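Long-range contacts in Two-component system sensor histidine kinase (Bacteroides thetaiotaomicron, PDB 3OTT), which is a membrane-bound sensor whose extracellular domain probably recognises saccharides and whose kinase part is thought to transfer phosphate from ATP to a protein histidine: residues I375-E380 against T421-E426; P369-R374 against I388-S393; N278-N283 against G295-I300; A21-C26 against G38-L43. All blocks are in the same frame, centred on the assembly; numbering follows the deposited sequence.

In the fold
All four contacts lie in the two seven-bladed beta-propellers of the extracellular domain. From the N terminus, contact 4 comes first and brings together the open ends of the hairpin of strands 24-29 and 35-39. Contact 3 does the same much later for strands 281-286 and 292-296; their sheet is completed by the N-terminal strand 13-15, and the two contacts touch, with centres about 10 Å apart. In the second propeller, contact 2 ties the loop 369-374 to the end of strand 386-390 and the turn after it, while contact 1 joins the first strands of two successive blades. Contacts 1 and 2 cross, as their segments alternate along the chain.

Contact 1: residues I375-E380 against T421-E426; sequences IRHIYE and TYYIFE
His377 and Tyr423 stack face to face, their ring centroids 3.7 Å apart and their planes 17° from parallel, with Tyr423 CE1 over the centre of the imidazole. The carbonyl O of Ile424 lies at the imidazole's edge, in its plane. Arg376 and Tyr422 run side by side, pointing the same way. The arginine chain bends at chi3 (73°), which sets NE over the rim of the phenol, 3.4 Å from Tyr422 CE2, and the guanidinium lies flat on that face. Histidine and arginine suit these places, both ending in flat groups that can lie on a tyrosine ring. The guanidinium's polar partners lie elsewhere: Asp391, and the backbone of Gln129 of the second subunit. Strands 375-380 and 421-426 run almost parallel and are the first strands of successive propeller blades, so these stacks join blade to blade; each strand has a classic beta bulge, at Arg376-His377 and at Tyr422-Tyr423. Tyrosine suits position 379 by joining a ring face to a hydroxyl: Tyr379 lays that face over Phe425 CA, 3.8 Å from its centroid, and its OH accepts a bond of 2.8 Å from Glu426 N. A phenylalanine in place of Tyr379 would keep the ring but lack OH, and would probably leave Glu426 N without this acceptor. Tyr379 CB also meets Ile424 CG2 at 3.8 Å.

Contact 2: residues P369-R374 against I388-S393; sequences PLSHNR and IATDGS
Asp391 CB sits over the centre of one face of the His372 ring, 3.5 Å from its centroid, in a CH-pi contact, while the carboxylate plane is steeply inclined to the imidazole. At the ring's edge, in its plane, Arg374 N donates to His372 ND1 at 3.2 Å, which should hold the ring against turning; NE2 bonds to Tyr75 of the second subunit. Arg374 and Asp391 point the same way, and Arg374 CD is 3.4 Å from Asp391 OD2, which lies near the guanidinium plane at its edge. The two charges do not form a salt bridge: Asp391 pairs with Arg376, whereas Arg374 reaches Asp72, Asp113 and Gln129 of the second subunit. Serine suits its place because Ser371 OG, between the backbone N and the carbonyl carbon (chi1 51°), donates to Gly392 O at 2.8 Å. Gly392 is equally apt, since a CB there would clash with His372 CB. Asp391 N bonds to Arg374 O at 3.3 Å, and Leu370 CD2 meets Ile388 CD1 tip to tip, 4.0 Å apart, both buried. Thr390 OG1 accepts from Gly392 N at 2.9 Å, which makes an ST turn, and also donates to Ser393 O. This turn, leading from the second to the third strand of a blade and braced by the loop that enters the first, belongs to a two-component regulator propeller repeat.

Contact 3: residues N278-N283 against G295-I300; sequences NNIIWN and GTDYGI
A beta hairpin of the first propeller meets here at its open end, where Trp282 and Asn283 both face Gly295 in a classic beta bulge. Gly295 N bonds to Asn283 O at 2.9 Å, and Gly295 O accepts from Asn283 N and, more weakly, from Trp282 N. Trp282 NE1 donates in its ring plane to Asp297 OD1, on the anti side of the carboxylate, over 2.9 Å, so the indole is pinned by its edge. Asp297 N bonds to Ile280 O at 3.1 Å. Asn278 closes an Asx turn through OD1, which takes Ile280 N at 3.0 Å from above its carbonyl plane. Thr296 OG1 accepts from Tyr298 N at 2.9 Å in an ST turn and donates to Gly299 O at 2.8 Å; threonine suits the place because one hydroxyl does both. A valine in place of Thr296 would lack that hydroxyl and would probably leave Tyr298 N without its acceptor. Gly299 is apt, as a CB at its backbone angles would jam against the preceding carbonyl O. Backbone bonds run from Ile281 to Thr249 and from Thr296 to Val24 on strand 24-29, while Ile300 pairs with Ile15 of the N-terminal strand.

Contact 4: residues A21-C26 against G38-L43; sequences ASVVSC and GSNKGL
Asn40 OD1 is gripped by two successive backbone N-H groups, Ser22 N at 2.9 Å and Val23 N at 3.0 Å. The first lies 17° from the plane of the amide carbonyl, whereas the second comes from well above it. Asparagine suits the place because its amide oxygen can accept from both; chi1 (56°) puts CG between the backbone N and the carbonyl carbon. The side chains of Asn40 and Val23 cross at about a right angle, with Asn40 CB 3.9 Å from Val23 CB. Asn40 N makes a weak bond to Val23 O in return. Further along the hairpin, Ser25 N donates to Gly38 O at 2.9 Å and Gly38 N to Cys26 O at 3.0 Å. Glycine suits position 38, since a CB there would clash with Cys26 SG as it stands. Ser39 begins a type I turn ending at Gly42. Its OG donates to Gly42 O at 2.7 Å and accepts from Lys41 N at 3.2 Å in an ST turn; Gly42 O is therefore held twice, as Ser39 N also reaches it. Ala21 is small enough to tuck its CB against Ser39 OG, 3.7 Å away. The turn carries strand 35-39 into strand 42-46 of the same blade. Backbone bonds from Ser22 to Gly299 and from Val24 to Thr296 join segment 21-26 to the preceding blade, while Leu43 packs on Leu76 and Met78 of strand 75-79 in the next.

Contact 1: residues I375-E380 against T421-E426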
loop_
_atom_site.group_PDB
_atom_site.type_symbol
_atom_site.label_atom_id
_atom_site.label_comp_id
_atom_site.label_asym_id
_atom_site.label_seq_id
_atom_site.Cartn_x
_atom_site.Cartn_y
_atom_site.Cartn_z
ATOM N N ILE B 375 6.585 -18.096 11.659
ATOM C CA ILE B 375 7.637 -17.891 12.628
ATOM C C ILE B 375 7.017 -18.282 13.951
ATOM O O ILE B 375 5.849 -17.903 14.239
ATOM C CB ILE B 375 7.986 -16.381 12.731
ATOM C CG1 ILE B 375 8.319 -15.778 11.339
ATOM C CG2 ILE B 375 9.158 -16.200 13.710
ATOM C CD1 ILE B 375 9.308 -16.574 10.598
ATOM N N ARG B 376 7.758 -19.043 14.750
ATOM C CA ARG B 376 7.247 -19.527 16.044
ATOM C C ARG B 376 8.106 -19.046 17.233
ATOM O O ARG B 376 7.632 -18.986 18.345
ATOM C CB ARG B 376 7.065 -21.054 16.026
ATOM C CG ARG B 376 6.495 -21.600 14.716
ATOM C CD ARG B 376 5.837 -22.934 14.767
ATOM N NE ARG B 376 4.607 -22.744 15.419
ATOM C CZ ARG B 376 3.371 -22.975 14.972
ATOM N NH1 ARG B 376 3.064 -23.499 13.770
ATOM N NH2 ARG B 376 2.431 -22.668 15.841
ATOM N N HIS B 377 9.332 -18.618 16.981
ATOM C CA HIS B 377 10.175 -18.156 18.062
ATOM C C HIS B 377 11.419 -17.484 17.534
ATOM O O HIS B 377 11.959 -17.895 16.498
ATOM C CB HIS B 377 10.547 -19.260 19.056
ATOM C CG HIS B 377 11.008 -18.734 20.383
ATOM N ND1 HIS B 377 12.176 -19.155 20.992
ATOM C CD2 HIS B 377 10.485 -17.784 21.194
ATOM C CE1 HIS B 377 12.322 -18.514 22.143
ATOM N NE2 HIS B 377 11.300 -17.682 22.289
ATOM N N ILE B 378 11.794 -16.397 18.205
ATOM C CA ILE B 378 13.004 -15.654 17.913
ATOM C C ILE B 378 13.892 -15.640 19.188
ATOM O O ILE B 378 13.411 -15.328 20.291
ATOM C CB ILE B 378 12.671 -14.210 17.452
ATOM C CG1 ILE B 378 11.589 -14.247 16.379
ATOM C CG2 ILE B 378 13.963 -13.485 16.937
ATOM C CD1 ILE B 378 10.926 -12.818 16.081
ATOM N N TYR B 379 15.186 -15.938 19.030
ATOM C CA TYR B 379 16.089 -16.101 20.126
ATOM C C TYR B 379 17.501 -15.612 19.788
ATOM O O TYR B 379 18.053 -15.862 18.704
ATOM C CB TYR B 379 16.129 -17.569 20.482
ATOM C CG TYR B 379 17.141 -17.954 21.540
ATOM C CD1 TYR B 379 16.941 -17.597 22.883
ATOM C CD2 TYR B 379 18.263 -18.671 21.200
ATOM C CE1 TYR B 379 17.855 -17.935 23.865
ATOM C CE2 TYR B 379 19.199 -19.024 22.171
ATOM C CZ TYR B 379 18.977 -18.654 23.503
ATOM O OH TYR B 379 19.856 -19.019 24.462
ATOM N N GLU B 380 18.114 -14.927 20.731
ATOM C CA GLU B 380 19.521 -14.573 20.571
ATOM C C GLU B 380 20.369 -15.407 21.522
ATOM O O GLU B 380 20.083 -15.435 22.725
ATOM C CB GLU B 380 19.721 -13.061 20.862
ATOM C CG GLU B 380 21.082 -12.608 20.467
ATOM C CD GLU B 380 21.372 -11.125 20.694
ATOM O OE1 GLU B 380 20.464 -10.247 20.744
ATOM O OE2 GLU B 380 22.552 -10.831 20.770
ATOM N N THR B 421 9.611 -26.579 14.065
ATOM C CA THR B 421 10.281 -26.116 15.281
ATOM C C THR B 421 9.512 -25.045 16.025
ATOM O O THR B 421 9.103 -24.064 15.405
ATOM C CB THR B 421 11.731 -25.609 14.941
ATOM O OG1 THR B 421 12.488 -26.759 14.522
ATOM C CG2 THR B 421 12.429 -25.053 16.243
ATOM N N TYR B 422 9.302 -25.232 17.341
ATOM C CA TYR B 422 8.457 -24.326 18.145
ATOM C C TYR B 422 9.250 -23.441 19.056
ATOM O O TYR B 422 8.767 -22.355 19.346
ATOM C CB TYR B 422 7.390 -25.064 19.023
ATOM C CG TYR B 422 6.183 -25.442 18.181
ATOM C CD1 TYR B 422 6.331 -26.287 17.067
ATOM C CD2 TYR B 422 4.912 -24.897 18.442
ATOM C CE1 TYR B 422 5.228 -26.619 16.240
ATOM C CE2 TYR B 422 3.796 -25.230 17.602
ATOM C CZ TYR B 422 3.977 -26.086 16.520
ATOM O OH TYR B 422 2.921 -26.428 15.711
ATOM N N TYR B 423 10.430 -23.896 19.510
ATOM C CA TYR B 423 11.184 -23.160 20.519
ATOM C C TYR B 423 12.634 -23.607 20.495
ATOM O O TYR B 423 12.964 -24.780 20.171
ATOM C CB TYR B 423 10.587 -23.405 21.929
ATOM C CG TYR B 423 10.456 -22.206 22.831
ATOM C CD1 TYR B 423 9.517 -21.195 22.554
ATOM C CD2 TYR B 423 11.244 -22.076 23.970
ATOM C CE1 TYR B 423 9.370 -20.076 23.383
ATOM C CE2 TYR B 423 11.113 -20.951 24.796
ATOM C CZ TYR B 423 10.160 -19.976 24.492
ATOM O OH TYR B 423 10.039 -18.863 25.295
ATOM N N ILE B 424 13.496 -22.680 20.871
ATOM C CA ILE B 424 14.926 -22.900 20.903
ATOM C C ILE B 424 15.553 -22.094 21.993
ATOM O O ILE B 424 15.098 -20.977 22.268
ATOM C CB ILE B 424 15.548 -22.484 19.583
ATOM C CG1 ILE B 424 17.076 -22.534 19.644
ATOM C CG2 ILE B 424 15.212 -21.085 19.279
ATOM C CD1 ILE B 424 17.666 -22.697 18.232
ATOM N N PHE B 425 16.569 -22.665 22.641
ATOM C CA PHE B 425 17.485 -21.886 23.498
ATOM C C PHE B 425 18.851 -22.528 23.513
ATOM O O PHE B 425 18.980 -23.675 23.117
ATOM C CB PHE B 425 16.933 -21.686 24.958
ATOM C CG PHE B 425 16.933 -22.965 25.820
ATOM C CD1 PHE B 425 15.761 -23.748 25.953
ATOM C CD2 PHE B 425 18.066 -23.376 26.488
ATOM C CE1 PHE B 425 15.730 -24.908 26.743
ATOM C CE2 PHE B 425 18.077 -24.583 27.301
ATOM C CZ PHE B 425 16.895 -25.339 27.421
ATOM N N GLU B 426 19.862 -21.809 24.023
ATOM C CA GLU B 426 21.209 -22.354 24.159
ATOM C C GLU B 426 21.517 -22.553 25.655
ATOM O O GLU B 426 21.244 -21.664 26.439
ATOM C CB GLU B 426 22.287 -21.483 23.477
ATOM C CG GLU B 426 23.741 -22.137 23.604
ATOM C CD GLU B 426 24.973 -21.235 23.201
ATOM O OE1 GLU B 426 24.821 -20.181 22.570
ATOM O OE2 GLU B 426 26.139 -21.600 23.523
#

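Contact 2: residues P369-R374 against I388-S393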
loop_
_atom_site.group_PDB
_atom_site.type_symbol
_atom_site.label_atom_id
_atom_site.label_comp_id
_atom_site.label_asym_id
_atom_site.label_seq_id
_atom_site.Cartn_x
_atom_site.Cartn_y
_atom_site.Cartn_z
ATOM N N PRO B 369 14.651 -14.373 1.113
ATOM C CA PRO B 369 13.782 -15.534 1.316
ATOM C C PRO B 369 13.845 -16.122 2.714
ATOM O O PRO B 369 14.790 -15.878 3.444
ATOM C CB PRO B 369 14.267 -16.537 0.237
ATOM C CG PRO B 369 15.738 -16.156 -0.019
ATOM C CD PRO B 369 15.929 -14.722 0.444
ATOM N N LEU B 370 12.792 -16.833 3.100
ATOM C CA LEU B 370 12.782 -17.671 4.279
ATOM C C LEU B 370 12.321 -19.062 3.905
ATOM O O LEU B 370 11.508 -19.207 2.997
ATOM C CB LEU B 370 11.818 -17.145 5.306
ATOM C CG LEU B 370 12.361 -16.334 6.463
ATOM C CD1 LEU B 370 11.280 -16.217 7.562
ATOM C CD2 LEU B 370 13.605 -16.942 6.978
ATOM N N SER B 371 12.825 -20.071 4.599
ATOM C CA SER B 371 12.406 -21.451 4.373
ATOM C C SER B 371 10.876 -21.625 4.532
ATOM O O SER B 371 10.335 -22.507 3.891
ATOM C CB SER B 371 13.146 -22.458 5.298
ATOM O OG SER B 371 13.048 -22.018 6.673
ATOM N N HIS B 372 10.215 -20.778 5.347
ATOM C CA HIS B 372 8.767 -20.872 5.699
ATOM C C HIS B 372 8.337 -19.553 6.311
ATOM O O HIS B 372 9.109 -18.921 7.043
ATOM C CB HIS B 372 8.485 -21.967 6.745
ATOM C CG HIS B 372 7.103 -22.546 6.688
ATOM N ND1 HIS B 372 5.983 -21.893 7.167
ATOM C CD2 HIS B 372 6.657 -23.726 6.208
ATOM C CE1 HIS B 372 4.908 -22.636 6.963
ATOM N NE2 HIS B 372 5.285 -23.754 6.384
ATOM N N ASN B 373 7.091 -19.149 6.045
ATOM C CA ASN B 373 6.569 -17.902 6.586
ATOM C C ASN B 373 6.196 -17.918 8.076
ATOM O O ASN B 373 6.200 -16.856 8.746
ATOM C CB ASN B 373 5.353 -17.471 5.755
ATOM C CG ASN B 373 5.767 -16.815 4.460
ATOM O OD1 ASN B 373 6.901 -16.377 4.322
ATOM N ND2 ASN B 373 4.884 -16.764 3.520
ATOM N N ARG B 374 5.848 -19.082 8.584
ATOM C CA ARG B 374 5.276 -19.165 9.915
ATOM C C ARG B 374 6.408 -19.209 10.964
ATOM O O ARG B 374 7.119 -20.190 11.090
ATOM C CB ARG B 374 4.318 -20.361 10.009
ATOM C CG ARG B 374 3.483 -20.450 11.278
ATOM C CD ARG B 374 2.169 -21.281 11.103
ATOM N NE ARG B 374 1.233 -20.727 10.136
ATOM C CZ ARG B 374 0.344 -19.765 10.381
ATOM N NH1 ARG B 374 0.195 -19.208 11.616
ATOM N NH2 ARG B 374 -0.427 -19.365 9.391
ATOM N N ILE B 388 15.976 -18.397 14.656
ATOM C CA ILE B 388 14.518 -18.367 14.578
ATOM C C ILE B 388 14.004 -19.806 14.440
ATOM O O ILE B 388 14.676 -20.659 13.793
ATOM C CB ILE B 388 13.974 -17.413 13.468
ATOM C CG1 ILE B 388 14.558 -17.808 12.129
ATOM C CG2 ILE B 388 14.334 -15.858 13.744
ATOM C CD1 ILE B 388 13.698 -17.299 10.940
ATOM N N ALA B 389 12.859 -20.083 15.063
ATOM C CA ALA B 389 12.240 -21.365 14.872
ATOM C C ALA B 389 11.038 -21.123 13.988
ATOM O O ALA B 389 10.270 -20.133 14.203
ATOM C CB ALA B 389 11.816 -22.002 16.248
ATOM N N THR B 390 10.879 -22.007 12.997
ATOM C CA THR B 390 9.799 -21.891 12.017
ATOM C C THR B 390 9.236 -23.264 11.624
ATOM O O THR B 390 9.800 -24.292 12.039
ATOM C CB THR B 390 10.267 -21.199 10.682
ATOM O OG1 THR B 390 10.919 -22.144 9.841
ATOM C CG2 THR B 390 11.127 -19.933 10.887
ATOM N N ASP B 391 8.174 -23.286 10.788
ATOM C CA ASP B 391 7.589 -24.528 10.278
ATOM C C ASP B 391 8.378 -25.052 9.103
ATOM O O ASP B 391 8.002 -26.079 8.530
ATOM C CB ASP B 391 6.083 -24.371 9.859
ATOM C CG ASP B 391 5.116 -24.425 11.053
ATOM O OD1 ASP B 391 5.578 -24.647 12.210
ATOM O OD2 ASP B 391 3.905 -24.181 10.858
ATOM N N GLY B 392 9.480 -24.361 8.771
ATOM C CA GLY B 392 10.518 -24.841 7.862
ATOM C C GLY B 392 11.884 -24.945 8.587
ATOM O O GLY B 392 12.910 -24.451 8.085
ATOM N N SER B 393 11.882 -25.590 9.753
ATOM C CA SER B 393 13.071 -25.874 10.560
ATOM C C SER B 393 13.676 -24.582 11.146
ATOM O O SER B 393 13.008 -23.545 11.166
ATOM C CB SER B 393 14.101 -26.734 9.781
ATOM O OG SER B 393 15.182 -27.169 10.627
#

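Contact 3: residues N278-N283 against G295-I300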
loop_
_atom_site.group_PDB
_atom_site.type_symbol
_atom_site.label_atom_id
_atom_site.label_comp_id
_atom_site.label_asym_id
_atom_site.label_seq_id
_atom_site.Cartn_x
_atom_site.Cartn_y
_atom_site.Cartn_z
ATOM N N ASN B 278 -16.608 29.028 21.354
ATOM C CA ASN B 278 -17.744 29.765 20.800
ATOM C C ASN B 278 -18.667 28.757 20.095
ATOM O O ASN B 278 -18.196 27.709 19.645
ATOM C CB ASN B 278 -17.198 30.827 19.822
ATOM C CG ASN B 278 -18.284 31.629 19.141
ATOM O OD1 ASN B 278 -18.639 31.348 17.998
ATOM N ND2 ASN B 278 -18.757 32.679 19.799
ATOM N N ASN B 279 -19.938 29.117 19.939
ATOM C CA ASN B 279 -21.016 28.195 19.498
ATOM C C ASN B 279 -21.090 28.133 17.978
ATOM O O ASN B 279 -21.753 27.232 17.421
ATOM C CB ASN B 279 -22.399 28.622 20.069
ATOM C CG ASN B 279 -22.615 28.169 21.522
ATOM O OD1 ASN B 279 -21.921 27.280 22.031
ATOM N ND2 ASN B 279 -23.558 28.804 22.207
ATOM N N ILE B 280 -20.484 29.106 17.292
ATOM C CA ILE B 280 -20.555 29.072 15.875
ATOM C C ILE B 280 -19.354 28.370 15.303
ATOM O O ILE B 280 -18.253 28.945 15.301
ATOM C CB ILE B 280 -20.738 30.442 15.210
ATOM C CG1 ILE B 280 -22.102 31.061 15.586
ATOM C CG2 ILE B 280 -20.663 30.260 13.667
ATOM C CD1 ILE B 280 -22.127 32.612 15.661
ATOM N N ILE B 281 -19.557 27.164 14.749
ATOM C CA ILE B 281 -18.419 26.349 14.294
ATOM C C ILE B 281 -18.256 26.310 12.765
ATOM O O ILE B 281 -18.933 25.520 12.084
ATOM C CB ILE B 281 -18.507 24.912 14.869
ATOM C CG1 ILE B 281 -18.450 24.943 16.402
ATOM C CG2 ILE B 281 -17.339 24.042 14.391
ATOM C CD1 ILE B 281 -19.065 23.710 17.065
ATOM N N TRP B 282 -17.341 27.130 12.242
ATOM C CA TRP B 282 -17.060 27.277 10.794
ATOM C C TRP B 282 -16.366 26.101 10.157
ATOM O O TRP B 282 -16.606 25.854 9.002
ATOM C CB TRP B 282 -16.227 28.530 10.462
ATOM C CG TRP B 282 -16.917 29.814 10.847
ATOM C CD1 TRP B 282 -16.584 30.656 11.895
ATOM C CD2 TRP B 282 -18.111 30.350 10.272
ATOM N NE1 TRP B 282 -17.459 31.692 11.945
ATOM C CE2 TRP B 282 -18.408 31.531 10.967
ATOM C CE3 TRP B 282 -18.940 29.957 9.202
ATOM C CZ2 TRP B 282 -19.496 32.344 10.644
ATOM C CZ3 TRP B 282 -20.064 30.781 8.880
ATOM C CH2 TRP B 282 -20.311 31.956 9.603
ATOM N N ASN B 283 -15.502 25.392 10.894
ATOM C CA ASN B 283 -14.709 24.285 10.348
ATOM C C ASN B 283 -14.266 23.332 11.432
ATOM O O ASN B 283 -13.974 23.749 12.565
ATOM C CB ASN B 283 -13.465 24.813 9.545
ATOM C CG ASN B 283 -12.860 23.748 8.624
ATOM O OD1 ASN B 283 -11.822 23.104 8.969
ATOM N ND2 ASN B 283 -13.501 23.524 7.464
ATOM N N GLY B 295 -12.781 25.465 14.571
ATOM C CA GLY B 295 -12.604 26.874 14.258
ATOM C C GLY B 295 -13.949 27.570 14.308
ATOM O O GLY B 295 -14.929 27.185 13.565
ATOM N N THR B 296 -13.978 28.623 15.122
ATOM C CA THR B 296 -15.186 29.210 15.524
ATOM C C THR B 296 -15.130 30.707 15.272
ATOM O O THR B 296 -14.147 31.247 14.755
ATOM C CB THR B 296 -15.464 28.958 16.999
ATOM O OG1 THR B 296 -14.658 29.858 17.751
ATOM C CG2 THR B 296 -15.106 27.526 17.436
ATOM N N ASP B 297 -16.250 31.349 15.597
ATOM C CA ASP B 297 -16.403 32.742 15.470
ATOM C C ASP B 297 -15.593 33.475 16.546
ATOM O O ASP B 297 -15.468 34.673 16.473
ATOM C CB ASP B 297 -17.892 33.108 15.624
ATOM C CG ASP B 297 -18.313 34.173 14.655
ATOM O OD1 ASP B 297 -17.931 34.072 13.476
ATOM O OD2 ASP B 297 -19.020 35.112 15.070
ATOM N N TYR B 298 -15.004 32.748 17.502
ATOM C CA TYR B 298 -14.085 33.361 18.431
ATOM C C TYR B 298 -13.010 32.374 18.932
ATOM O O TYR B 298 -13.171 31.738 19.987
ATOM C CB TYR B 298 -14.847 34.088 19.552
ATOM C CG TYR B 298 -13.952 34.839 20.555
ATOM C CD1 TYR B 298 -13.257 35.985 20.190
ATOM C CD2 TYR B 298 -13.805 34.370 21.866
ATOM C CE1 TYR B 298 -12.419 36.630 21.100
ATOM C CE2 TYR B 298 -13.011 35.023 22.779
ATOM C CZ TYR B 298 -12.324 36.141 22.389
ATOM O OH TYR B 298 -11.542 36.760 23.306
ATOM N N GLY B 299 -11.902 32.263 18.201
ATOM C CA GLY B 299 -10.821 31.354 18.593
ATOM C C GLY B 299 -11.009 29.899 18.131
ATOM O O GLY B 299 -11.934 29.568 17.359
ATOM N N ILE B 300 -10.221 29.020 18.729
ATOM C CA ILE B 300 -10.087 27.627 18.369
ATOM C C ILE B 300 -10.246 26.813 19.616
ATOM O O ILE B 300 -9.717 27.146 20.654
ATOM C CB ILE B 300 -8.657 27.388 17.807
ATOM C CG1 ILE B 300 -8.542 27.968 16.426
ATOM C CG2 ILE B 300 -8.239 25.912 17.804
ATOM C CD1 ILE B 300 -7.102 28.291 16.030
#

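Contact 4: residues A21-C26 against G38-L43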
loop_
_atom_site.group_PDB
_atom_site.type_symbol
_atom_site.label_atom_id
_atom_site.label_comp_id
_atom_site.label_asym_id
_atom_site.label_seq_id
_atom_site.Cartn_x
_atom_site.Cartn_y
_atom_site.Cartn_z
ATOM N N ALA B 21 -7.490 39.005 14.785
ATOM C CA ALA B 21 -8.141 37.908 14.133
ATOM C C ALA B 21 -8.946 37.190 15.234
ATOM O O ALA B 21 -8.490 37.051 16.346
ATOM C CB ALA B 21 -7.114 37.009 13.541
ATOM N N SER B 22 -10.154 36.773 14.968
ATOM C CA SER B 22 -10.835 35.982 15.974
ATOM C C SER B 22 -11.666 34.901 15.338
ATOM O O SER B 22 -11.980 33.936 16.020
ATOM C CB SER B 22 -11.648 36.847 16.925
ATOM O OG SER B 22 -12.547 37.672 16.217
ATOM N N VAL B 23 -11.954 35.042 14.032
ATOM C CA VAL B 23 -12.688 34.039 13.238
ATOM C C VAL B 23 -11.789 33.053 12.470
ATOM O O VAL B 23 -11.013 33.448 11.594
ATOM C CB VAL B 23 -13.720 34.699 12.233
ATOM C CG1 VAL B 23 -14.544 33.653 11.566
ATOM C CG2 VAL B 23 -14.676 35.661 12.946
ATOM N N VAL B 24 -11.932 31.752 12.748
ATOM C CA VAL B 24 -11.132 30.748 12.055
ATOM C C VAL B 24 -11.983 30.004 11.058
ATOM O O VAL B 24 -13.021 29.447 11.416
ATOM C CB VAL B 24 -10.478 29.804 13.061
ATOM C CG1 VAL B 24 -9.896 28.552 12.402
ATOM C CG2 VAL B 24 -9.436 30.531 13.831
ATOM N N SER B 25 -11.562 29.916 9.814
ATOM C CA SER B 25 -12.464 29.318 8.856
ATOM C C SER B 25 -11.985 27.972 8.294
ATOM O O SER B 25 -12.751 27.343 7.586
ATOM C CB SER B 25 -12.633 30.286 7.702
ATOM O OG SER B 25 -11.319 30.450 7.161
ATOM N N CYS B 26 -10.699 27.614 8.511
ATOM C CA CYS B 26 -10.125 26.371 8.040
ATOM C C CYS B 26 -8.766 26.080 8.671
ATOM O O CYS B 26 -8.126 26.982 9.222
ATOM C CB CYS B 26 -9.941 26.382 6.533
ATOM S SG CYS B 26 -9.012 27.766 5.945
ATOM N N GLY B 38 -6.474 29.410 8.693
ATOM C CA GLY B 38 -6.993 30.548 7.956
ATOM C C GLY B 38 -7.924 31.341 8.867
ATOM O O GLY B 38 -8.794 30.780 9.534
ATOM N N SER B 39 -7.742 32.642 8.953
ATOM C CA SER B 39 -8.554 33.425 9.852
ATOM C C SER B 39 -9.158 34.598 9.070
ATOM O O SER B 39 -8.796 34.790 7.895
ATOM C CB SER B 39 -7.686 33.996 10.962
ATOM O OG SER B 39 -6.922 35.088 10.433
ATOM N N ASN B 40 -10.002 35.403 9.736
ATOM C CA ASN B 40 -10.639 36.562 9.090
ATOM C C ASN B 40 -9.657 37.644 8.651
ATOM O O ASN B 40 -10.047 38.554 7.943
ATOM C CB ASN B 40 -11.766 37.185 9.981
ATOM C CG ASN B 40 -11.289 37.609 11.421
ATOM O OD1 ASN B 40 -10.573 36.877 12.133
ATOM N ND2 ASN B 40 -11.747 38.786 11.855
ATOM N N LYS B 41 -8.413 37.576 9.125
ATOM C CA LYS B 41 -7.358 38.580 8.849
ATOM C C LYS B 41 -6.175 37.984 8.068
ATOM O O LYS B 41 -5.262 38.697 7.707
ATOM C CB LYS B 41 -6.769 39.137 10.165
ATOM C CG LYS B 41 -7.724 40.014 11.039
ATOM C CD LYS B 41 -8.204 41.259 10.316
ATOM C CE LYS B 41 -9.569 41.748 10.815
ATOM N NZ LYS B 41 -9.468 42.678 12.002
ATOM N N GLY B 42 -6.144 36.679 7.850
ATOM C CA GLY B 42 -5.084 36.102 7.048
ATOM C C GLY B 42 -4.586 34.830 7.654
ATOM O O GLY B 42 -5.215 34.266 8.557
ATOM N N LEU B 43 -3.428 34.399 7.205
ATOM C CA LEU B 43 -2.965 33.056 7.482
ATOM C C LEU B 43 -2.106 33.040 8.754
ATOM O O LEU B 43 -1.276 33.921 8.908
ATOM C CB LEU B 43 -2.158 32.574 6.265
ATOM C CG LEU B 43 -1.312 31.293 6.463
ATOM C CD1 LEU B 43 -2.262 30.084 6.524
ATOM C CD2 LEU B 43 -0.223 31.086 5.399
#